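Local coordinates for protein Cag-Z (Helicobacter pylori, PDB 1S2X) that is of unknown function but is encoded on the cag pathogenicity island, which specifies a type IV secretion system, at residues A[41-44]-A[45-48]; A[100-104]-A[105-109]; A[128-131]-A[132-136]. The protein carries 1 engineered substitution. All coordinates share one frame; numbering follows the deposited sequence.

Overall arrangement
All three contacts are local, each within one continuous run of chain near a helix end of this all-helical protein. Interactions 2 and 3 both use helix 105-135: interaction 2 sits at its start, a surface turn about 33 Å from the chain's centre, and interaction 3 at its last turns, about 6 Å from that centre and partly buried. Interaction 1, also partly buried, spans the end of helix 31-43 and the chain that follows; its centre lies about 58 Å from that of interaction 2, on the opposite side of the chain's centre. Chemistry follows place: three-residue main-chain bonds and a bridging water at 41-48, an asparagine cap at 100-109, regular alpha-helical bonds at 128-136.

Interaction 1 of 3, residues A[41-44]-A[45-48]; sequences NYAT and SLKD
The carbonyl oxygen of Tyr42 and the hydroxyl of Ser45 share a single water, which donates to Tyr42 O at 2.6 Å and lies 2.5 Å from Ser45 OG. With OG set between its own backbone N and carbonyl carbon (chi1 76°), Ser45 holds its hydroxyl back along the chain, where the water can span a gap too wide for a direct bond. The next two carbonyls are taken up by main-chain amides three residues on: Leu46 N donates to Ala43 O at 3.3 Å, and Lys47 N to Thr44 O at 3.2 Å. After the wider pi-type turn at 41-43, the chain leaving helix 31-43 thus goes on in short, helix-like turns rather than straightening at once, and it heads for helix 52-68. Asp48 N closes a further bond of this kind on Ser45 O at 2.8 Å. On the buried side, Leu46 lays its CG against Ala43 O at 3.5 Å, and its CD1 reaches the methyl CB of Ala43 at 4.3 Å. That apolar pair faces helix 52-68, where Ala43 touches Leu62 and Leu46 touches Arg58. The CB of Lys47 rests 3.4 Å from Thr44 O, while the rest of its bent chain leads away from the turn.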
loop_
_atom_site.group_PDB
_atom_site.type_symbol
_atom_site.label_atom_id
_atom_site.label_comp_id
_atom_site.label_asym_id
_atom_site.label_seq_id
_atom_site.Cartn_x
_atom_site.Cartn_y
_atom_site.Cartn_z
ATOM N N ASN A 41 21.125 -0.689 10.167
ATOM C CA ASN A 41 22.425 -0.098 9.877
ATOM C C ASN A 41 22.407 1.414 9.900
ATOM O O ASN A 41 23.479 2.028 9.975
ATOM C CB ASN A 41 22.929 -0.593 8.513
ATOM C CG ASN A 41 23.496 -2.000 8.577
ATOM O OD1 ASN A 41 23.665 -2.680 7.564
ATOM N ND2 ASN A 41 23.792 -2.462 9.788
ATOM N N TYR A 42 21.254 2.087 9.850
ATOM C CA TYR A 42 21.376 3.555 9.758
ATOM C C TYR A 42 20.497 4.289 10.741
ATOM O O TYR A 42 20.648 5.483 10.968
ATOM C CB TYR A 42 21.034 4.004 8.326
ATOM C CG TYR A 42 22.111 3.664 7.317
ATOM C CD1 TYR A 42 23.301 4.378 7.280
ATOM C CD2 TYR A 42 21.941 2.635 6.400
ATOM C CE1 TYR A 42 24.304 4.086 6.363
ATOM C CE2 TYR A 42 22.928 2.330 5.485
ATOM C CZ TYR A 42 24.104 3.054 5.474
ATOM O OH TYR A 42 25.079 2.749 4.559
ATOM N N ALA A 43 19.525 3.588 11.336
ATOM C CA ALA A 43 18.548 4.372 12.108
ATOM C C ALA A 43 18.549 4.061 13.591
ATOM O O ALA A 43 17.802 4.696 14.346
ATOM C CB ALA A 43 17.160 4.160 11.521
ATOM N N THR A 44 19.354 3.113 14.072
ATOM C CA THR A 44 19.330 2.881 15.519
ATOM C C THR A 44 19.827 4.081 16.317
ATOM O O THR A 44 19.347 4.334 17.432
ATOM C CB THR A 44 20.176 1.647 15.896
ATOM O OG1 THR A 44 21.504 1.857 15.403
ATOM C CG2 THR A 44 19.643 0.386 15.240
ATOM N N SER A 45 20.777 4.855 15.804
ATOM C CA SER A 45 21.299 6.018 16.518
ATOM C C SER A 45 20.277 7.118 16.771
ATOM O O SER A 45 20.518 7.980 17.636
ATOM C CB SER A 45 22.502 6.596 15.757
ATOM O OG SER A 45 22.109 7.324 14.606
ATOM N N LEU A 46 19.131 7.153 16.095
ATOM C CA LEU A 46 18.089 8.125 16.419
ATOM C C LEU A 46 17.742 8.097 17.918
ATOM O O LEU A 46 17.415 9.102 18.543
ATOM C CB LEU A 46 16.787 7.867 15.658
ATOM C CG LEU A 46 16.831 8.034 14.144
ATOM C CD1 LEU A 46 15.521 7.536 13.549
ATOM C CD2 LEU A 46 17.150 9.486 13.790
ATOM N N LYS A 47 17.812 6.896 18.469
ATOM C CA LYS A 47 17.505 6.675 19.882
ATOM C C LYS A 47 18.481 7.427 20.772
ATOM O O LYS A 47 18.173 7.824 21.894
ATOM C CB LYS A 47 17.537 5.174 20.162
ATOM C CG LYS A 47 17.177 4.762 21.574
ATOM C CD LYS A 47 16.477 3.414 21.604
ATOM C CE LYS A 47 15.014 3.560 21.993
ATOM N NZ LYS A 47 14.819 4.618 23.023
ATOM N N ASP A 48 19.710 7.660 20.290
ATOM C CA ASP A 48 20.629 8.422 21.137
ATOM C C ASP A 48 20.612 9.907 20.807
ATOM O O ASP A 48 21.584 10.600 21.129
ATOM C CB ASP A 48 22.057 7.881 21.025
ATOM C CG ASP A 48 22.136 6.399 21.338
ATOM O OD1 ASP A 48 22.901 5.689 20.655
ATOM O OD2 ASP A 48 21.435 5.939 22.263
HETATM O O HOH W 1 20.312 7.298 12.814
#

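Interaction 2 of 3, residues A[100-104]-A[105-109]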
loop_
_atom_site.group_PDB
_atom_site.type_symbol
_atom_site.label_atom_id
_atom_site.label_comp_id
_atom_site.label_asym_id
_atom_site.label_seq_id
_atom_site.Cartn_x
_atom_site.Cartn_y
_atom_site.Cartn_z
ATOM N N SER A 100 -23.247 -11.608 -19.000
ATOM C CA SER A 100 -23.452 -12.304 -20.266
ATOM C C SER A 100 -23.997 -13.710 -20.017
ATOM O O SER A 100 -24.436 -14.387 -20.947
ATOM C CB SER A 100 -22.149 -12.393 -21.064
ATOM O OG SER A 100 -21.721 -11.131 -21.539
ATOM N N THR A 101 -23.937 -14.136 -18.756
ATOM C CA THR A 101 -24.214 -15.525 -18.419
ATOM C C THR A 101 -25.360 -15.706 -17.436
ATOM O O THR A 101 -25.872 -16.823 -17.316
ATOM C CB THR A 101 -22.943 -16.171 -17.811
ATOM O OG1 THR A 101 -21.906 -16.234 -18.797
ATOM C CG2 THR A 101 -23.209 -17.603 -17.370
ATOM N N ILE A 102 -25.765 -14.663 -16.723
ATOM C CA ILE A 102 -26.665 -14.839 -15.582
ATOM C C ILE A 102 -27.969 -14.091 -15.786
ATOM O O ILE A 102 -28.022 -12.864 -15.778
ATOM C CB ILE A 102 -25.949 -14.394 -14.288
ATOM C CG1 ILE A 102 -24.611 -15.109 -14.070
ATOM C CG2 ILE A 102 -26.831 -14.548 -13.066
ATOM C CD1 ILE A 102 -24.075 -15.052 -12.667
ATOM N N LYS A 103 -29.059 -14.837 -15.988
ATOM C CA LYS A 103 -30.327 -14.226 -16.365
ATOM C C LYS A 103 -31.072 -13.622 -15.190
ATOM O O LYS A 103 -31.702 -12.570 -15.309
ATOM C CB LYS A 103 -31.236 -15.250 -17.071
ATOM C CG LYS A 103 -31.084 -15.204 -18.587
ATOM C CD LYS A 103 -29.630 -15.435 -18.975
ATOM C CE LYS A 103 -29.200 -14.588 -20.164
ATOM N NZ LYS A 103 -28.018 -15.190 -20.856
ATOM N N ASN A 104 -31.038 -14.262 -14.025
ATOM C CA ASN A 104 -31.769 -13.656 -12.910
ATOM C C ASN A 104 -31.032 -12.417 -12.411
ATOM O O ASN A 104 -29.912 -12.526 -11.909
ATOM C CB ASN A 104 -31.958 -14.674 -11.791
ATOM C CG ASN A 104 -32.901 -14.196 -10.707
ATOM O OD1 ASN A 104 -32.631 -13.200 -10.036
ATOM N ND2 ASN A 104 -34.007 -14.910 -10.529
ATOM N N GLU A 105 -31.666 -11.267 -12.559
ATOM C CA GLU A 105 -31.141 -9.961 -12.190
ATOM C C GLU A 105 -30.733 -9.895 -10.725
ATOM O O GLU A 105 -29.722 -9.278 -10.375
ATOM C CB GLU A 105 -32.177 -8.873 -12.522
ATOM C CG GLU A 105 -32.137 -8.452 -13.986
ATOM C CD GLU A 105 -33.461 -7.933 -14.518
ATOM O OE1 GLU A 105 -33.697 -6.702 -14.460
ATOM O OE2 GLU A 105 -34.290 -8.728 -15.010
ATOM N N LEU A 106 -31.486 -10.523 -9.824
ATOM C CA LEU A 106 -31.089 -10.483 -8.416
ATOM C C LEU A 106 -29.873 -11.365 -8.156
ATOM O O LEU A 106 -28.954 -11.033 -7.399
ATOM C CB LEU A 106 -32.266 -10.903 -7.543
ATOM C CG LEU A 106 -33.468 -9.963 -7.480
ATOM C CD1 LEU A 106 -34.240 -9.927 -8.789
ATOM C CD2 LEU A 106 -34.390 -10.376 -6.336
ATOM N N THR A 107 -29.842 -12.537 -8.786
ATOM C CA THR A 107 -28.682 -13.408 -8.690
ATOM C C THR A 107 -27.462 -12.697 -9.274
ATOM O O THR A 107 -26.315 -12.953 -8.888
ATOM C CB THR A 107 -28.909 -14.741 -9.423
ATOM O OG1 THR A 107 -30.031 -15.431 -8.843
ATOM C CG2 THR A 107 -27.711 -15.672 -9.277
ATOM N N LEU A 108 -27.699 -11.797 -10.231
ATOM C CA LEU A 108 -26.554 -11.162 -10.905
ATOM C C LEU A 108 -25.975 -10.120 -9.949
ATOM O O LEU A 108 -24.767 -9.888 -9.918
ATOM C CB LEU A 108 -26.943 -10.588 -12.255
ATOM C CG LEU A 108 -25.998 -9.639 -12.987
ATOM C CD1 LEU A 108 -24.677 -10.303 -13.331
ATOM C CD2 LEU A 108 -26.643 -9.106 -14.265
ATOM N N GLY A 109 -26.886 -9.542 -9.173
ATOM C CA GLY A 109 -26.526 -8.636 -8.096
ATOM C C GLY A 109 -25.636 -9.343 -7.087
ATOM O O GLY A 109 -24.666 -8.751 -6.611
#
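Asn104 reaches over the first turn of helix 105-135 and receives two backbone amides on one side-chain oxygen. Thr107 N donates to Asn104 OD1 at 3.1 Å in a fairly straight bond (163°), its nitrogen tilted 34° from the plane of the amide carbonyl. Leu106 N also points at Asn104 OD1, at 2.9 Å, but its N-H is bent and the bond is weak. This is an N-cap: with CG placed opposite the backbone N (chi1 -170°), the amide group folds forward over the helix start. The side chain of Thr107 crosses that of Asn104 at about a right angle, bringing Thr107 OG1 to 3.6 Å from Asn104 CB. Main chain joins in through a weak bond from Leu108 N to Asn104 O. Ile102 supplies the apolar half of the contact from the connection between helices 74-101 and 105-135. Its CG2 methyl touches Leu108 CB at 4.0 Å and comes equally near Thr107 CG2, again 4.0 Å away. Leu108 in turn packs on Ala98 and Glu99 of helix 74-101, so the pair sits where the two helices meet at their connecting turn. Two N-H groups that lack a helix carbonyl one turn earlier are thus met by Asn104 OD1, whose partial negative charge would be expected to suit the helix dipole.

Interaction 3 of 3, residues A[128-131]-A[132-136]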
loop_
_atom_site.group_PDB
_atom_site.type_symbol
_atom_site.label_atom_id
_atom_site.label_comp_id
_atom_site.label_asym_id
_atom_site.label_seq_id
_atom_site.Cartn_x
_atom_site.Cartn_y
_atom_site.Cartn_z
ATOM N N ALA A 128 -2.876 -0.714 2.725
ATOM C CA ALA A 128 -2.592 -0.554 4.153
ATOM C C ALA A 128 -1.330 -1.291 4.573
ATOM O O ALA A 128 -0.538 -0.898 5.427
ATOM C CB ALA A 128 -3.756 -1.058 4.991
ATOM N N ARG A 129 -1.101 -2.440 3.948
ATOM C CA ARG A 129 0.109 -3.178 4.291
ATOM C C ARG A 129 1.337 -2.392 3.852
ATOM O O ARG A 129 2.333 -2.231 4.557
ATOM C CB ARG A 129 0.001 -4.551 3.634
ATOM C CG ARG A 129 1.288 -5.358 3.676
ATOM C CD ARG A 129 1.039 -6.766 3.148
ATOM N NE ARG A 129 1.318 -6.828 1.712
ATOM C CZ ARG A 129 2.539 -6.980 1.213
ATOM N NH1 ARG A 129 3.586 -7.087 2.018
ATOM N NH2 ARG A 129 2.712 -7.030 -0.098
ATOM N N ILE A 130 1.266 -1.887 2.618
ATOM C CA ILE A 130 2.369 -1.117 2.062
ATOM C C ILE A 130 2.497 0.189 2.845
ATOM O O ILE A 130 3.623 0.619 3.093
ATOM C CB ILE A 130 2.217 -0.809 0.571
ATOM C CG1 ILE A 130 2.885 -1.844 -0.350
ATOM C CG2 ILE A 130 2.765 0.569 0.247
ATOM C CD1 ILE A 130 2.547 -3.276 -0.004
ATOM N N SER A 131 1.349 0.770 3.206
ATOM C CA SER A 131 1.397 1.993 3.996
ATOM C C SER A 131 2.099 1.781 5.344
ATOM O O SER A 131 2.945 2.588 5.740
ATOM C CB SER A 131 -0.005 2.538 4.246
ATOM O OG SER A 131 0.114 3.746 4.979
ATOM N N ASP A 132 1.765 0.707 6.041
ATOM C CA ASP A 132 2.422 0.329 7.289
ATOM C C ASP A 132 3.912 0.096 7.091
ATOM O O ASP A 132 4.746 0.524 7.887
ATOM C CB ASP A 132 1.766 -0.935 7.853
ATOM C CG ASP A 132 0.422 -0.698 8.503
ATOM O OD1 ASP A 132 -0.282 -1.689 8.784
ATOM O OD2 ASP A 132 0.044 0.462 8.748
ATOM N N LEU A 133 4.318 -0.582 6.017
ATOM C CA LEU A 133 5.744 -0.776 5.794
ATOM C C LEU A 133 6.476 0.542 5.583
ATOM O O LEU A 133 7.573 0.758 6.092
ATOM C CB LEU A 133 5.950 -1.694 4.584
ATOM C CG LEU A 133 7.382 -1.911 4.088
ATOM C CD1 LEU A 133 8.173 -2.800 5.033
ATOM C CD2 LEU A 133 7.341 -2.512 2.681
ATOM N N VAL A 134 5.886 1.458 4.815
ATOM C CA VAL A 134 6.634 2.682 4.526
ATOM C C VAL A 134 6.767 3.536 5.783
ATOM O O VAL A 134 7.812 4.143 6.016
ATOM C CB VAL A 134 5.973 3.477 3.393
ATOM C CG1 VAL A 134 6.610 4.853 3.248
ATOM C CG2 VAL A 134 6.107 2.702 2.083
ATOM N N ALA A 135 5.696 3.539 6.570
ATOM C CA ALA A 135 5.690 4.243 7.828
ATOM C C ALA A 135 6.763 3.679 8.768
ATOM O O ALA A 135 7.333 4.436 9.559
ATOM C CB ALA A 135 4.327 4.174 8.499
ATOM N N SER A 136 7.043 2.379 8.710
ATOM C CA SER A 136 8.056 1.812 9.599
ATOM C C SER A 136 9.482 2.227 9.288
ATOM O O SER A 136 10.359 1.810 10.057
ATOM C CB SER A 136 7.970 0.271 9.543
ATOM O OG SER A 136 8.715 -0.173 8.416
#
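Asp132 sits one turn beyond Ala128, on the outer side of the last turns of helix 105-135, and its side chain leans back over the Ala128 carbonyl. The arrangement is a regular alpha helix within the all-helical fold of CagZ, each amide donating to the carbonyl four residues earlier. From the start of the side chain, Asp132 CB lies 3.3 Å from Ala128 O and somewhat farther from Arg129 O. CG comes to 3.2 Å from Ala128 O, placed beside its own backbone N by a chi1 of -76°. At the tip the carboxylate turns a face to that same carbonyl oxygen, which sits almost directly over CG, with OD1 and OD2 a little farther off; acceptors all, they do not bond to it. What Ala128 O does accept is Asp132 N, at 2.9 Å and nearly straight (167°). The same pattern carries Leu133 N to Arg129 O, Val134 N to Ile130 O and Ala135 N to Ser131 O.

On the buried face the CG2 methyls of Ile130 and Val134 stand 4.4 Å apart, and Val134 CG2 also covers Ile130 O. Both residues pack on Phe164 of helix 161-183, and they reach helix 74-101 through Leu80 and Tyr76, so this face lies between two neighbouring helices. Ile130 CD1 also lies against one face of the Arg129 guanidinium, 3.7 Å above its plane and offset toward the rim, while Arg129 NE forms a salt bridge with Glu126. At the end of the helix Ser136 turns its hydroxyl back, and Ser136 OG donates to Leu133 O at 2.8 Å.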